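Side-chain contact in tautomerase domain-containing protein (Gammaproteobacteria bacterium SG8_31, PDB 7M59), which is a small tautomerase-family protein built on a beta-alpha-beta unit and assembled from six copies: residues Q17-A20 with E21-R25. Residues are numbered along the deposited sequence; the frame is centred on the assembly and turned at random.
Sequences QAMA and EAITR
Ala20 O takes two bonds from a single residue one turn further along the helix: Thr24 OG1 donates to it at 2.7 Å and Thr24 N at 3.0 Å. The two donors arrive from opposite faces of the carbonyl plane, which leaves each its own side of the oxygen. The hydroxyl can close back on this turn because it stands beside the backbone N, anti to the carbonyl carbon (chi1 -58°); the hydroxyl proton of this buried residue is thereby used within the helix itself.

On a more exposed flank, Gln17 NE2 donates to Glu21 OE2 at 2.7 Å, with an N-H...O angle of 161°. The acceptor lies close to the amide plane, yet the carboxylate is met from above its own plane, and the two flat groups stand almost perpendicular, 89° apart. A bend at chi2 turns the Gln17 amide toward the extended Glu21 chain.

Ala18 O likewise serves two donors, Ala22 N at 2.9 Å and a water. That water also accepts from Arg25 NH2 at 3.0 Å, which links the guanidinium edge to a carbonyl two turns back.

Met19 and Ile23 run side by side in the same direction, with Met19 CG 3.8 Å from Ile23 CD1. Both reach Cys5 of strand 2-8, while Ala20 and Thr24 lean on Val40 of strand 39-45; Ala22 packs on Ala26 and Ile23 on Val27, both of a second subunit. These i to i+4 pairs thus belong to the amphipathic helix of a beta-alpha-beta unit, the building block of the tautomerase fold, with its apolar side laid against the parallel strands.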
ATOM      1  N   GLN A  17       3.013 -19.228   5.698  1.00 26.27           N
ATOM      2  CA  GLN A  17       3.924 -19.043   6.825  1.00 27.28           C
ATOM      3  C   GLN A  17       5.373 -19.240   6.394  1.00 26.13           C
ATOM      4  O   GLN A  17       6.264 -18.492   6.820  1.00 26.68           O
ATOM      5  CB  GLN A  17       3.555 -19.996   7.968  1.00 30.51           C
ATOM      6  CG  GLN A  17       4.469 -19.905   9.198  1.00 31.05           C
ATOM      7  CD  GLN A  17       4.454 -18.536   9.869  1.00 37.57           C
ATOM      8  OE1 GLN A  17       3.553 -17.727   9.645  1.00 39.41           O
ATOM      9  NE2 GLN A  17       5.455 -18.276  10.705  1.00 35.13           N
ATOM     10  N   ALA A  18       5.627 -20.241   5.546  1.00 26.17           N
ATOM     11  CA  ALA A  18       6.965 -20.428   4.995  1.00 25.65           C
ATOM     12  C   ALA A  18       7.428 -19.189   4.245  1.00 24.19           C
ATOM     13  O   ALA A  18       8.589 -18.782   4.361  1.00 25.44           O
ATOM     14  CB  ALA A  18       6.984 -21.641   4.064  1.00 26.19           C
ATOM     15  N   MET A  19       6.531 -18.575   3.473  1.00 23.37           N
ATOM     16  CA  MET A  19       6.895 -17.359   2.755  1.00 22.05           C
ATOM     17  C   MET A  19       7.231 -16.235   3.721  1.00 20.98           C
ATOM     18  O   MET A  19       8.229 -15.527   3.542  1.00 21.91           O
ATOM     19  CB  MET A  19       5.765 -16.930   1.820  1.00 22.30           C
ATOM     20  CG  MET A  19       6.131 -15.713   0.975  1.00 22.03           C
ATOM     21  SD  MET A  19       4.741 -15.014   0.069  1.00 22.33           S
ATOM     22  CE  MET A  19       3.740 -14.318   1.378  1.00 22.11           C
ATOM     23  N   ALA A  20       6.398 -16.047   4.748  1.00 21.66           N
ATOM     24  CA  ALA A  20       6.625 -14.951   5.685  1.00 22.07           C
ATOM     25  C   ALA A  20       7.941 -15.137   6.428  1.00 24.52           C
ATOM     26  O   ALA A  20       8.695 -14.177   6.628  1.00 23.04           O
ATOM     27  CB  ALA A  20       5.455 -14.853   6.666  1.00 22.22           C
ATOM     28  N   GLU A  21       8.243 -16.373   6.831  1.00 24.87           N
ATOM     29  CA  GLU A  21       9.504 -16.637   7.517  1.00 26.04           C
ATOM     30  C   GLU A  21      10.698 -16.431   6.595  1.00 23.61           C
ATOM     31  O   GLU A  21      11.706 -15.838   6.998  1.00 24.99           O
ATOM     32  CB  GLU A  21       9.488 -18.057   8.085  1.00 26.26           C
ATOM     33  CG  GLU A  21       8.517 -18.200   9.238  1.00 26.92           C
ATOM     34  CD  GLU A  21       8.385 -19.626   9.742  1.00 35.44           C
ATOM     35  OE1 GLU A  21       8.983 -20.536   9.127  1.00 38.43           O
ATOM     36  OE2 GLU A  21       7.659 -19.830  10.740  1.00 33.73           O
ATOM     37  N   ALA A  22      10.605 -16.906   5.353  1.00 23.36           N
ATOM     38  CA  ALA A  22      11.714 -16.751   4.417  1.00 22.13           C
ATOM     39  C   ALA A  22      11.957 -15.283   4.082  1.00 23.82           C
ATOM     40  O   ALA A  22      13.108 -14.855   3.946  1.00 23.49           O
ATOM     41  CB  ALA A  22      11.438 -17.551   3.148  1.00 24.02           C
ATOM     42  N   ILE A  23      10.885 -14.499   3.944  1.00 22.87           N
ATOM     43  CA  ILE A  23      11.055 -13.065   3.708  1.00 21.78           C
ATOM     44  C   ILE A  23      11.683 -12.394   4.920  1.00 21.81           C
ATOM     45  O   ILE A  23      12.548 -11.521   4.782  1.00 22.19           O
ATOM     46  CB  ILE A  23       9.708 -12.420   3.329  1.00 20.16           C
ATOM     47  CG1 ILE A  23       9.326 -12.834   1.908  1.00 19.89           C
ATOM     48  CG2 ILE A  23       9.798 -10.896   3.441  1.00 20.55           C
ATOM     49  CD1 ILE A  23       7.905 -12.424   1.481  1.00 20.75           C
ATOM     50  N   THR A  24      11.256 -12.782   6.125  1.00 21.91           N
ATOM     51  CA  THR A  24      11.830 -12.203   7.336  1.00 21.59           C
ATOM     52  C   THR A  24      13.335 -12.450   7.390  1.00 24.49           C
ATOM     53  O   THR A  24      14.121 -11.527   7.643  1.00 23.43           O
ATOM     54  CB  THR A  24      11.127 -12.782   8.568  1.00 22.68           C
ATOM     55  OG1 THR A  24       9.721 -12.502   8.484  1.00 24.80           O
ATOM     56  CG2 THR A  24      11.686 -12.170   9.863  1.00 23.22           C
ATOM     57  N   ARG A  25      13.754 -13.692   7.128  1.00 23.21           N
ATOM     58  CA  ARG A  25      15.181 -14.007   7.090  1.00 24.99           C
ATOM     59  C   ARG A  25      15.893 -13.241   5.980  1.00 25.97           C
ATOM     60  O   ARG A  25      16.983 -12.696   6.197  1.00 26.26           O
ATOM     61  CB  ARG A  25      15.387 -15.512   6.903  1.00 27.81           C
ATOM     62  CG  ARG A  25      15.011 -16.355   8.110  1.00 33.01           C
ATOM     63  CD  ARG A  25      15.516 -17.784   7.949  1.00 33.10           C
ATOM     64  NE  ARG A  25      14.970 -18.424   6.754  1.00 35.27           N
ATOM     65  CZ  ARG A  25      13.795 -19.049   6.712  1.00 33.99           C
ATOM     66  NH1 ARG A  25      13.040 -19.125   7.799  1.00 35.79           N
ATOM     67  NH2 ARG A  25      13.378 -19.602   5.581  1.00 34.26           N
TER
HETATM   68  O   HOH W   1      10.630 -20.654   5.050  1.00 30.40           O